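Local coordinates for sporozoite-specific SAG protein (Toxoplasma gondii, PDB 2WNK) that is a surface antigen of the sporozoite stage, related to SAG2 and built from SRS domains, and probably takes part in attachment to host cells, at residues A[89-94]-A[130-135]; A[143-148]-A[229-234]; A[154-159]-A[201-206]; A[168-173]-A[192-197]. One frame throughout, in Å; residues are numbered along the deposited sequence.

Interaction 1. Residues A[89-94]-A[130-135]; sequences LPEAET and APQAPV
The junction between the two SRS domains of the chain is where L89, P90 and E91 meet A130, P131 and Q132. Its one firm polar link is backbone to backbone: A130 N donates to P90 O at 2.9 Å, with an N-H...O angle of 162° and the donor nearly in line with the C=O bond. Beside it L89 supplies the apolar part. Its CB lies 3.9 Å from A130 CB. CG stands anti to the carbonyl carbon (chi1 -61°), and beyond it CD1 lies 4.1 Å from P131 CD, the two side chains crossing obliquely. The segment 89-94 is a loop leading into strand 94-101 of the first SRS domain, whereas 130-135 is the linker that runs from strand 121-127 into strand 135-136 of the second, so the contact ties the linker's start back onto the first domain; L89 and P90 also touch V127 there. Q132, the centre of an inverse gamma turn, carries the second polar link. Its chain bends at chi2 and meets the bent E91 chain at about a right angle, where NE2 gives E91 OE1 a weak hydrogen bond of 2.8 Å, the carboxylate and amide planes 80° apart. A water donates to E91 OE2 at 2.6 Å and accepts weakly from Q132 NE2 at 3.0 Å, bridging the two side chains a second time.

Interaction 2. Residues A[143-148]-A[229-234]; sequences LELQIT and CKVLVT
L145 and V231 meet on the inner face of a parallel strand pair, 143-147 beside 229-234, in the second SRS domain. The L145 side chain leaves the backbone with CB 4.2 Å from V233 CG2, a methyl of its directly paired residue. CG then turns anti to the carbonyl carbon (chi1 -60°), and the chain divides: CD1 lies 3.8 Å from V231 CG1, two residues back along the partner strand, and also packs against T154 OG1 and S155 O, while CD2 packs on P134 of the linker. L145 thus spans both valines, and further along the strand pair I147 CG1 reaches V233 CG1 at 4.1 Å. L143, L145, V231 and V233 share this face, with T154, F156 and L205 of the other sheet packed against it. E144, Q146, L232 and T234 point to the other face.

The strand directions differ by 26°. L145 N donates to L232 O at 2.9 Å and L145 O accepts from T234 N at 3.0 Å, the two-residue stagger that defines parallel pairing; L143 N to K230 O and I147 N to T234 O extend the series. Four CA-H...O contacts supplement it, the shortest from V233 CA to L145 O at 3.3 Å. The chemistry implies a division of labour: regular backbone bonds fix the register, while the aliphatic face supplies the surface that joins the two sheets.

Interaction 3. Residues A[154-159]-A[201-206]; sequences TSFVCG and GLIKLS
F156 and I203 form a hydrogen-bonded pair in the antiparallel coupling of strands 154-158 and 202-206, central strands of one sheet in the two-sheet sandwich of the second SRS domain. Each of the two hydrogen-bonded pairs satisfies both its donors and both its acceptors. I203 N gives F156 O a bond of 2.8 Å, almost straight at the oxygen (C=O...N 177°), and F156 N returns one to I203 O with the donor in the carbonyl plane. T154 and L205 repeat the exchange: L205 N to T154 O is 2.8 Å, and T154 N to L205 O is longer. At the far end C158 N donates to G201 O at 3.0 Å, but from above the carbonyl plane. G201 lies just ahead of strand 202-206; it has positive phi, and a CB there would run into C158 O. I203 O also receives a CA-H contact from S155 CA, as G201 O does from V157 CA.

The outward edges of these strands are satisfied elsewhere: V157 pairs with P134 and C136, and K204 with S195. C158 O, on the G201 side, accepts from K19 NZ of the first domain, and C158 is disulfide-bonded to C221. On the face shared with T154 and L205, F156 CG sits between the backbone N and the carbonyl carbon (chi1 57°); the ring lies alongside I203, both side chains pointing the same way. I203 CB makes a CH-pi contact over one ring face, offset toward the rim, 3.8 Å from the centroid and 20° off the normal, and I203 CG2 lies 3.5 Å from F156 CZ.

Interaction 4. Residues A[168-173]-A[192-197]; sequences ANAAKV and ASRSAL
The R194 guanidinium has A170 over one face, with A170 CA 3.4 Å above the plane and displaced toward the rim, while A168 O and two waters lie at its edge. A170 belongs to a type I beta turn, N169 to K172, whose first residue also forms an Asx turn: N169 OD1 accepts from A171 N at 2.9 Å. A170 offers its CB as well, 3.6 Å from R194 CZ, so the contact over the face is van der Waals packing. R194, on edge strand 193-194 of the second SRS domain, reaches over by bending at chi2 (-95°) and again at chi3.

Along its edge the guanidinium is held from several directions. NH1 donates to S195 O at 2.9 Å, with the acceptor close to the guanidinium plane, and also to a water that donates to A168 O. NH2 gives A168 O a weak hydrogen bond and donates at 2.7 Å to another water. That this buried side chain also touches I165 and Y219 places it between the loop and the sandwich. At the backbone, a third water accepts from R194 N at 3.0 Å and donates to A170 O.

Read from the N terminus, interaction 1 comes first: 89-94, just ahead of strand 94-101, meets 130-135 after the chain has completed the first SRS domain, and it closes before the others open. Interaction 2 then opens at 143-148 and closes last, at 229-234, so its loop encloses the other two. Interaction 3 opens at 154-159 and closes at 201-206; within it lies interaction 4, from 168-173 to 192-197. No loops cross. P134 ties interaction 1 to interactions 2 and 3. Interactions 2 and 3 face each other across the sandwich, while strand 193-194 joins interaction 4 to interaction 3's sheet.

Interaction 1. Residues A[89-94]-A[130-135]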
loop_
_atom_site.group_PDB
_atom_site.type_symbol
_atom_site.label_atom_id
_atom_site.label_comp_id
_atom_site.label_asym_id
_atom_site.label_seq_id
_atom_site.Cartn_x
_atom_site.Cartn_y
_atom_site.Cartn_z
ATOM N N LEU A 89 -0.992 1.072 7.794
ATOM C CA LEU A 89 -2.380 0.893 7.336
ATOM C C LEU A 89 -3.279 0.462 8.490
ATOM O O LEU A 89 -2.842 -0.238 9.397
ATOM C CB LEU A 89 -2.490 -0.100 6.167
ATOM C CG LEU A 89 -1.752 0.240 4.865
ATOM C CD1 LEU A 89 -1.927 -0.840 3.824
ATOM C CD2 LEU A 89 -2.309 1.535 4.335
ATOM N N PRO A 90 -4.525 0.909 8.465
ATOM C CA PRO A 90 -5.446 0.584 9.547
ATOM C C PRO A 90 -5.823 -0.898 9.502
ATOM O O PRO A 90 -5.652 -1.551 8.476
ATOM C CB PRO A 90 -6.666 1.459 9.239
ATOM C CG PRO A 90 -6.621 1.662 7.767
ATOM C CD PRO A 90 -5.158 1.711 7.400
ATOM N N GLU A 91 -6.388 -1.427 10.577
ATOM C CA GLU A 91 -6.729 -2.849 10.524
ATOM C C GLU A 91 -7.926 -3.124 9.632
ATOM O O GLU A 91 -8.058 -4.229 9.100
ATOM C CB GLU A 91 -6.933 -3.481 11.898
ATOM C CG GLU A 91 -6.474 -4.971 11.892
ATOM C CD GLU A 91 -5.142 -5.183 11.132
ATOM O OE1 GLU A 91 -5.143 -5.740 10.003
ATOM O OE2 GLU A 91 -4.082 -4.772 11.652
ATOM N N ALA A 92 -8.806 -2.130 9.493
ATOM C CA ALA A 92 -9.933 -2.236 8.593
ATOM C C ALA A 92 -9.885 -1.104 7.571
ATOM O O ALA A 92 -9.514 0.010 7.900
ATOM C CB ALA A 92 -11.236 -2.163 9.369
ATOM N N GLU A 93 -10.289 -1.410 6.346
ATOM C CA GLU A 93 -10.404 -0.416 5.280
ATOM C C GLU A 93 -11.320 0.715 5.716
ATOM O O GLU A 93 -12.408 0.470 6.282
ATOM C CB GLU A 93 -10.991 -1.101 4.048
ATOM C CG GLU A 93 -11.586 -0.204 3.015
ATOM C CD GLU A 93 -11.813 -0.908 1.698
ATOM O OE1 GLU A 93 -10.971 -1.742 1.320
ATOM O OE2 GLU A 93 -12.836 -0.639 1.032
ATOM N N THR A 94 -10.907 1.949 5.450
ATOM C CA THR A 94 -11.784 3.050 5.775
ATOM C C THR A 94 -11.578 4.224 4.841
ATOM O O THR A 94 -10.700 4.205 3.949
ATOM C CB THR A 94 -11.592 3.457 7.228
ATOM O OG1 THR A 94 -12.634 4.380 7.600
ATOM C CG2 THR A 94 -10.220 4.024 7.420
ATOM N N ALA A 130 -4.462 -3.163 6.359
ATOM C CA ALA A 130 -3.132 -3.742 6.379
ATOM C C ALA A 130 -3.213 -5.216 5.983
ATOM O O ALA A 130 -4.053 -5.933 6.510
ATOM C CB ALA A 130 -2.574 -3.654 7.773
ATOM N N PRO A 131 -2.341 -5.670 5.064
ATOM C CA PRO A 131 -2.326 -7.124 4.775
ATOM C C PRO A 131 -1.882 -7.892 6.021
ATOM O O PRO A 131 -1.057 -7.401 6.826
ATOM C CB PRO A 131 -1.279 -7.285 3.660
ATOM C CG PRO A 131 -0.958 -5.918 3.174
ATOM C CD PRO A 131 -1.419 -4.901 4.197
ATOM N N GLN A 132 -2.429 -9.089 6.200
ATOM C CA GLN A 132 -2.046 -9.911 7.340
ATOM C C GLN A 132 -0.947 -10.846 6.869
ATOM O O GLN A 132 -1.171 -12.027 6.642
ATOM C CB GLN A 132 -3.237 -10.724 7.872
ATOM C CG GLN A 132 -4.228 -9.867 8.705
ATOM C CD GLN A 132 -3.685 -9.432 10.089
ATOM O OE1 GLN A 132 -3.233 -10.267 10.896
ATOM N NE2 GLN A 132 -3.756 -8.134 10.373
ATOM N N ALA A 133 0.234 -10.270 6.676
ATOM C CA ALA A 133 1.395 -11.073 6.234
ATOM C C ALA A 133 2.649 -10.366 6.621
ATOM O O ALA A 133 2.635 -9.149 6.766
ATOM C CB ALA A 133 1.392 -11.337 4.681
ATOM N N PRO A 134 3.741 -11.131 6.838
ATOM C CA PRO A 134 4.988 -10.441 7.236
ATOM C C PRO A 134 5.569 -9.611 6.107
ATOM O O PRO A 134 5.451 -9.989 4.937
ATOM C CB PRO A 134 5.944 -11.617 7.563
ATOM C CG PRO A 134 5.437 -12.751 6.769
ATOM C CD PRO A 134 3.900 -12.583 6.741
ATOM N N VAL A 135 6.277 -8.553 6.455
ATOM C CA VAL A 135 6.788 -7.611 5.461
ATOM C C VAL A 135 8.306 -7.801 5.304
ATOM O O VAL A 135 9.000 -7.983 6.309
ATOM C CB VAL A 135 6.538 -6.149 5.934
ATOM C CG1 VAL A 135 7.091 -5.192 4.894
ATOM C CG2 VAL A 135 5.039 -5.889 6.191
HETATM O O HOH W 1 -1.934 -6.212 11.807
#

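Interaction 2. Residues A[143-148]-A[229-234]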
loop_
_atom_site.group_PDB
_atom_site.type_symbol
_atom_site.label_atom_id
_atom_site.label_comp_id
_atom_site.label_asym_id
_atom_site.label_seq_id
_atom_site.Cartn_x
_atom_site.Cartn_y
_atom_site.Cartn_z
ATOM N N LEU A 143 13.739 -12.917 5.394
ATOM C CA LEU A 143 12.482 -13.386 6.005
ATOM C C LEU A 143 12.314 -14.870 5.674
ATOM O O LEU A 143 12.238 -15.254 4.502
ATOM C CB LEU A 143 11.285 -12.597 5.438
ATOM C CG LEU A 143 9.868 -13.057 5.752
ATOM C CD1 LEU A 143 9.655 -13.072 7.268
ATOM C CD2 LEU A 143 8.909 -12.086 5.092
ATOM N N GLU A 144 12.298 -15.743 6.675
ATOM C CA GLU A 144 12.118 -17.190 6.376
ATOM C C GLU A 144 10.684 -17.619 6.594
ATOM O O GLU A 144 10.068 -17.371 7.650
ATOM C CB GLU A 144 13.084 -18.046 7.217
ATOM C CG GLU A 144 14.505 -17.447 7.112
ATOM C CD GLU A 144 15.567 -18.164 7.909
ATOM O OE1 GLU A 144 16.111 -19.138 7.382
ATOM O OE2 GLU A 144 15.901 -17.719 9.040
ATOM N N LEU A 145 10.156 -18.286 5.577
ATOM C CA LEU A 145 8.772 -18.792 5.624
ATOM C C LEU A 145 8.813 -20.291 5.372
ATOM O O LEU A 145 9.805 -20.813 4.849
ATOM C CB LEU A 145 7.907 -18.180 4.514
ATOM C CG LEU A 145 7.787 -16.657 4.541
ATOM C CD1 LEU A 145 6.884 -16.148 3.389
ATOM C CD2 LEU A 145 7.269 -16.221 5.894
ATOM N N GLN A 146 7.723 -20.988 5.702
ATOM C CA GLN A 146 7.658 -22.436 5.440
ATOM C C GLN A 146 6.344 -22.875 4.793
ATOM O O GLN A 146 5.282 -22.374 5.163
ATOM C CB GLN A 146 7.771 -23.218 6.772
ATOM C CG GLN A 146 9.040 -22.979 7.539
ATOM C CD GLN A 146 8.996 -21.697 8.334
ATOM O OE1 GLN A 146 9.967 -20.917 8.345
ATOM N NE2 GLN A 146 7.874 -21.451 9.013
ATOM N N ILE A 147 6.397 -23.865 3.917
ATOM C CA ILE A 147 5.182 -24.570 3.554
ATOM C C ILE A 147 5.389 -25.982 4.106
ATOM O O ILE A 147 6.355 -26.670 3.725
ATOM C CB ILE A 147 5.037 -24.661 2.003
ATOM C CG1 ILE A 147 4.684 -23.277 1.440
ATOM C CG2 ILE A 147 3.937 -25.636 1.608
ATOM C CD1 ILE A 147 3.242 -22.836 1.798
ATOM N N THR A 148 4.470 -26.455 4.947
ATOM C CA THR A 148 4.643 -27.731 5.607
ATOM C C THR A 148 3.485 -28.647 5.276
ATOM O O THR A 148 3.459 -29.785 5.753
ATOM C CB THR A 148 4.743 -27.563 7.140
ATOM O OG1 THR A 148 3.590 -26.857 7.625
ATOM C CG2 THR A 148 5.962 -26.714 7.464
ATOM N N CYS A 229 15.642 -7.228 -0.020
ATOM C CA CYS A 229 15.193 -8.010 1.119
ATOM C C CYS A 229 14.814 -9.397 0.559
ATOM O O CYS A 229 14.064 -9.506 -0.387
ATOM C CB CYS A 229 13.958 -7.350 1.748
ATOM S SG CYS A 229 13.469 -8.047 3.339
ATOM N N LYS A 230 15.346 -10.448 1.166
ATOM C CA LYS A 230 15.180 -11.797 0.606
ATOM C C LYS A 230 14.071 -12.509 1.375
ATOM O O LYS A 230 14.009 -12.496 2.581
ATOM C CB LYS A 230 16.502 -12.547 0.808
ATOM C CG LYS A 230 17.621 -12.069 -0.139
ATOM C CD LYS A 230 18.913 -12.875 0.093
ATOM C CE LYS A 230 20.114 -12.207 -0.612
ATOM N NZ LYS A 230 21.438 -12.635 -0.049
ATOM N N VAL A 231 13.237 -13.253 0.660
ATOM C CA VAL A 231 12.205 -14.072 1.275
ATOM C C VAL A 231 12.497 -15.500 0.844
ATOM O O VAL A 231 12.434 -15.894 -0.336
ATOM C CB VAL A 231 10.781 -13.656 0.799
ATOM C CG1 VAL A 231 9.730 -14.452 1.528
ATOM C CG2 VAL A 231 10.614 -12.128 1.078
ATOM N N LEU A 232 12.799 -16.322 1.833
ATOM C CA LEU A 232 13.231 -17.693 1.543
ATOM C C LEU A 232 12.178 -18.636 2.113
ATOM O O LEU A 232 11.979 -18.695 3.328
ATOM C CB LEU A 232 14.605 -17.894 2.219
ATOM C CG LEU A 232 15.434 -19.120 1.899
ATOM C CD1 LEU A 232 15.658 -19.308 0.370
ATOM C CD2 LEU A 232 16.779 -18.986 2.616
ATOM N N VAL A 233 11.560 -19.398 1.223
ATOM C CA VAL A 233 10.505 -20.326 1.633
ATOM C C VAL A 233 11.025 -21.752 1.540
ATOM O O VAL A 233 11.348 -22.248 0.459
ATOM C CB VAL A 233 9.305 -20.217 0.752
ATOM C CG1 VAL A 233 8.126 -21.016 1.325
ATOM C CG2 VAL A 233 8.942 -18.770 0.492
ATOM N N THR A 234 11.005 -22.467 2.667
ATOM C CA THR A 234 11.336 -23.883 2.663
ATOM C C THR A 234 10.060 -24.703 2.470
ATOM O O THR A 234 9.083 -24.514 3.214
ATOM C CB THR A 234 12.068 -24.303 3.944
ATOM O OG1 THR A 234 13.291 -23.545 4.046
ATOM C CG2 THR A 234 12.383 -25.809 3.911
#

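Interaction 3. Residues A[154-159]-A[201-206]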
loop_
_atom_site.group_PDB
_atom_site.type_symbol
_atom_site.label_atom_id
_atom_site.label_comp_id
_atom_site.label_asym_id
_atom_site.label_seq_id
_atom_site.Cartn_x
_atom_site.Cartn_y
_atom_site.Cartn_z
ATOM N N THR A 154 1.449 -19.509 1.793
ATOM C CA THR A 154 2.129 -18.600 2.716
ATOM C C THR A 154 2.313 -17.293 1.953
ATOM O O THR A 154 2.384 -17.260 0.733
ATOM C CB THR A 154 3.509 -19.167 3.223
ATOM O OG1 THR A 154 3.974 -18.395 4.341
ATOM C CG2 THR A 154 4.568 -19.184 2.125
ATOM N N SER A 155 2.322 -16.199 2.700
ATOM C CA SER A 155 2.251 -14.819 2.114
ATOM C C SER A 155 3.420 -13.984 2.645
ATOM O O SER A 155 3.820 -14.135 3.820
ATOM C CB SER A 155 0.868 -14.207 2.308
ATOM O OG SER A 155 -0.060 -15.041 1.563
ATOM N N PHE A 156 3.801 -12.945 1.906
ATOM C CA PHE A 156 4.503 -11.834 2.444
ATOM C C PHE A 156 4.297 -10.577 1.662
ATOM O O PHE A 156 3.631 -10.606 0.620
ATOM C CB PHE A 156 6.005 -12.218 2.285
ATOM C CG PHE A 156 6.431 -12.529 0.836
ATOM C CD1 PHE A 156 7.003 -11.489 0.085
ATOM C CD2 PHE A 156 6.279 -13.788 0.250
ATOM C CE1 PHE A 156 7.408 -11.713 -1.229
ATOM C CE2 PHE A 156 6.658 -14.040 -1.096
ATOM C CZ PHE A 156 7.227 -12.989 -1.838
ATOM N N VAL A 157 4.841 -9.486 2.194
ATOM C CA VAL A 157 4.710 -8.156 1.561
ATOM C C VAL A 157 6.079 -7.588 1.211
ATOM O O VAL A 157 6.948 -7.509 2.082
ATOM C CB VAL A 157 3.980 -7.192 2.484
ATOM C CG1 VAL A 157 3.945 -5.736 1.879
ATOM C CG2 VAL A 157 2.604 -7.728 2.815
ATOM N N CYS A 158 6.257 -7.140 -0.031
ATOM C CA CYS A 158 7.437 -6.350 -0.388
ATOM C C CYS A 158 7.122 -4.927 0.079
ATOM O O CYS A 158 6.290 -4.255 -0.540
ATOM C CB CYS A 158 7.712 -6.422 -1.917
ATOM S SG CYS A 158 8.338 -8.010 -2.548
ATOM N N GLY A 159 7.748 -4.492 1.166
ATOM C CA GLY A 159 7.333 -3.270 1.833
ATOM C C GLY A 159 8.353 -2.147 1.769
ATOM O O GLY A 159 9.495 -2.316 1.320
ATOM N N GLY A 201 1.576 -4.774 -2.412
ATOM C CA GLY A 201 2.878 -5.450 -2.279
ATOM C C GLY A 201 2.737 -6.856 -1.763
ATOM O O GLY A 201 3.732 -7.574 -1.587
ATOM N N LEU A 202 1.505 -7.275 -1.566
ATOM C CA LEU A 202 1.244 -8.659 -1.126
ATOM C C LEU A 202 1.498 -9.726 -2.169
ATOM O O LEU A 202 1.080 -9.602 -3.329
ATOM C CB LEU A 202 -0.199 -8.747 -0.602
ATOM C CG LEU A 202 -0.648 -10.098 -0.093
ATOM C CD1 LEU A 202 0.127 -10.413 1.178
ATOM C CD2 LEU A 202 -2.130 -9.944 0.249
ATOM N N ILE A 203 2.210 -10.773 -1.755
ATOM C CA ILE A 203 2.423 -11.947 -2.580
ATOM C C ILE A 203 1.956 -13.184 -1.808
ATOM O O ILE A 203 2.271 -13.372 -0.654
ATOM C CB ILE A 203 3.916 -12.110 -2.880
ATOM C CG1 ILE A 203 4.415 -10.913 -3.731
ATOM C CG2 ILE A 203 4.227 -13.414 -3.581
ATOM C CD1 ILE A 203 3.851 -10.961 -5.177
ATOM N N LYS A 204 1.226 -14.038 -2.485
ATOM C CA LYS A 204 0.823 -15.362 -1.935
ATOM C C LYS A 204 1.458 -16.467 -2.782
ATOM O O LYS A 204 1.306 -16.519 -4.024
ATOM C CB LYS A 204 -0.712 -15.538 -1.975
ATOM C CG LYS A 204 -1.127 -16.930 -1.403
ATOM C CD LYS A 204 -2.646 -17.176 -1.475
ATOM C CE LYS A 204 -3.348 -16.190 -0.568
ATOM N NZ LYS A 204 -4.833 -16.415 -0.804
ATOM N N LEU A 205 2.103 -17.391 -2.092
ATOM C CA LEU A 205 2.684 -18.572 -2.731
ATOM C C LEU A 205 1.793 -19.749 -2.325
ATOM O O LEU A 205 1.593 -19.985 -1.122
ATOM C CB LEU A 205 4.090 -18.816 -2.179
ATOM C CG LEU A 205 4.616 -20.166 -2.721
ATOM C CD1 LEU A 205 4.812 -20.126 -4.259
ATOM C CD2 LEU A 205 5.894 -20.542 -1.997
ATOM N N SER A 206 1.294 -20.486 -3.325
ATOM C CA SER A 206 0.361 -21.637 -3.140
ATOM C C SER A 206 0.971 -22.925 -3.645
ATOM O O SER A 206 1.543 -22.981 -4.767
ATOM C CB SER A 206 -0.937 -21.369 -3.930
ATOM O OG SER A 206 -1.577 -20.184 -3.336
#

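Interaction 4. Residues A[168-173]-A[192-197]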
loop_
_atom_site.group_PDB
_atom_site.type_symbol
_atom_site.label_atom_id
_atom_site.label_comp_id
_atom_site.label_asym_id
_atom_site.label_seq_id
_atom_site.Cartn_x
_atom_site.Cartn_y
_atom_site.Cartn_z
ATOM N N ALA A 168 10.458 -10.959 -11.625
ATOM C CA ALA A 168 9.261 -10.179 -11.918
ATOM C C ALA A 168 8.182 -11.076 -12.494
ATOM O O ALA A 168 7.003 -10.836 -12.259
ATOM C CB ALA A 168 9.579 -9.018 -12.905
ATOM N N ASN A 169 8.577 -12.104 -13.240
ATOM C CA ASN A 169 7.623 -13.057 -13.806
ATOM C C ASN A 169 7.212 -14.033 -12.698
ATOM O O ASN A 169 8.063 -14.712 -12.157
ATOM C CB ASN A 169 8.332 -13.842 -14.884
ATOM C CG ASN A 169 7.394 -14.658 -15.753
ATOM O OD1 ASN A 169 6.425 -15.282 -15.283
ATOM N ND2 ASN A 169 7.671 -14.658 -17.074
ATOM N N ALA A 170 5.903 -14.161 -12.488
ATOM C CA ALA A 170 5.377 -15.043 -11.441
ATOM C C ALA A 170 5.615 -16.530 -11.650
ATOM O O ALA A 170 5.543 -17.313 -10.692
ATOM C CB ALA A 170 3.893 -14.748 -11.238
ATOM N N ALA A 171 5.937 -16.912 -12.881
ATOM C CA ALA A 171 6.331 -18.297 -13.233
ATOM C C ALA A 171 7.759 -18.627 -12.805
ATOM O O ALA A 171 8.160 -19.798 -12.780
ATOM C CB ALA A 171 6.191 -18.521 -14.723
ATOM N N LYS A 172 8.531 -17.609 -12.448
ATOM C CA LYS A 172 9.946 -17.793 -12.161
ATOM C C LYS A 172 10.223 -17.578 -10.661
ATOM O O LYS A 172 9.510 -16.855 -9.956
ATOM C CB LYS A 172 10.772 -16.801 -12.996
ATOM C CG LYS A 172 10.602 -16.977 -14.511
ATOM C CD LYS A 172 11.169 -18.294 -15.046
ATOM C CE LYS A 172 11.581 -18.076 -16.481
ATOM N NZ LYS A 172 12.135 -19.278 -17.176
ATOM N N VAL A 173 11.273 -18.239 -10.184
ATOM C CA VAL A 173 11.649 -18.157 -8.781
ATOM C C VAL A 173 13.172 -18.216 -8.686
ATOM O O VAL A 173 13.809 -18.629 -9.640
ATOM C CB VAL A 173 11.004 -19.328 -7.990
ATOM C CG1 VAL A 173 11.618 -20.676 -8.286
ATOM C CG2 VAL A 173 11.078 -19.013 -6.501
ATOM N N ALA A 192 2.709 -25.656 -8.153
ATOM C CA ALA A 192 2.721 -24.465 -7.328
ATOM C C ALA A 192 2.512 -23.199 -8.162
ATOM O O ALA A 192 2.771 -23.178 -9.372
ATOM C CB ALA A 192 3.993 -24.348 -6.550
ATOM N N SER A 193 2.078 -22.149 -7.491
ATOM C CA SER A 193 1.866 -20.837 -8.154
ATOM C C SER A 193 2.096 -19.682 -7.222
ATOM O O SER A 193 1.918 -19.781 -6.025
ATOM C CB SER A 193 0.446 -20.729 -8.772
ATOM O OG SER A 193 -0.567 -20.934 -7.803
ATOM N N ARG A 194 2.500 -18.556 -7.810
ATOM C CA ARG A 194 2.704 -17.328 -7.077
ATOM C C ARG A 194 1.701 -16.311 -7.603
ATOM O O ARG A 194 1.504 -16.222 -8.825
ATOM C CB ARG A 194 4.160 -16.819 -7.277
ATOM C CG ARG A 194 4.565 -15.730 -6.358
ATOM C CD ARG A 194 4.360 -14.400 -7.024
ATOM N NE ARG A 194 5.484 -14.024 -7.837
ATOM C CZ ARG A 194 5.495 -12.928 -8.597
ATOM N NH1 ARG A 194 4.422 -12.147 -8.682
ATOM N NH2 ARG A 194 6.561 -12.624 -9.297
ATOM N N SER A 195 1.062 -15.544 -6.706
ATOM C CA SER A 195 0.054 -14.541 -7.144
ATOM C C SER A 195 0.743 -13.322 -7.787
ATOM O O SER A 195 1.937 -13.083 -7.582
ATOM C CB SER A 195 -0.759 -14.090 -5.914
ATOM O OG SER A 195 0.077 -13.337 -5.020
ATOM N N ALA A 196 -0.018 -12.518 -8.534
ATOM C CA ALA A 196 0.498 -11.268 -9.072
ATOM C C ALA A 196 0.808 -10.249 -8.000
ATOM O O ALA A 196 0.120 -10.174 -6.997
ATOM C CB ALA A 196 -0.527 -10.687 -10.097
ATOM N N LEU A 197 1.849 -9.456 -8.183
ATOM C CA LEU A 197 2.184 -8.464 -7.154
ATOM C C LEU A 197 1.030 -7.466 -6.856
ATOM O O LEU A 197 0.687 -6.664 -7.694
ATOM C CB LEU A 197 3.480 -7.734 -7.555
ATOM C CG LEU A 197 4.073 -6.750 -6.535
ATOM C CD1 LEU A 197 4.354 -7.414 -5.203
ATOM C CD2 LEU A 197 5.358 -6.075 -7.079
HETATM O O HOH W 2 5.496 -9.779 -10.503
HETATM O O HOH W 3 3.162 -18.781 -10.676
HETATM O O HOH W 4 8.590 -14.383 -9.076
#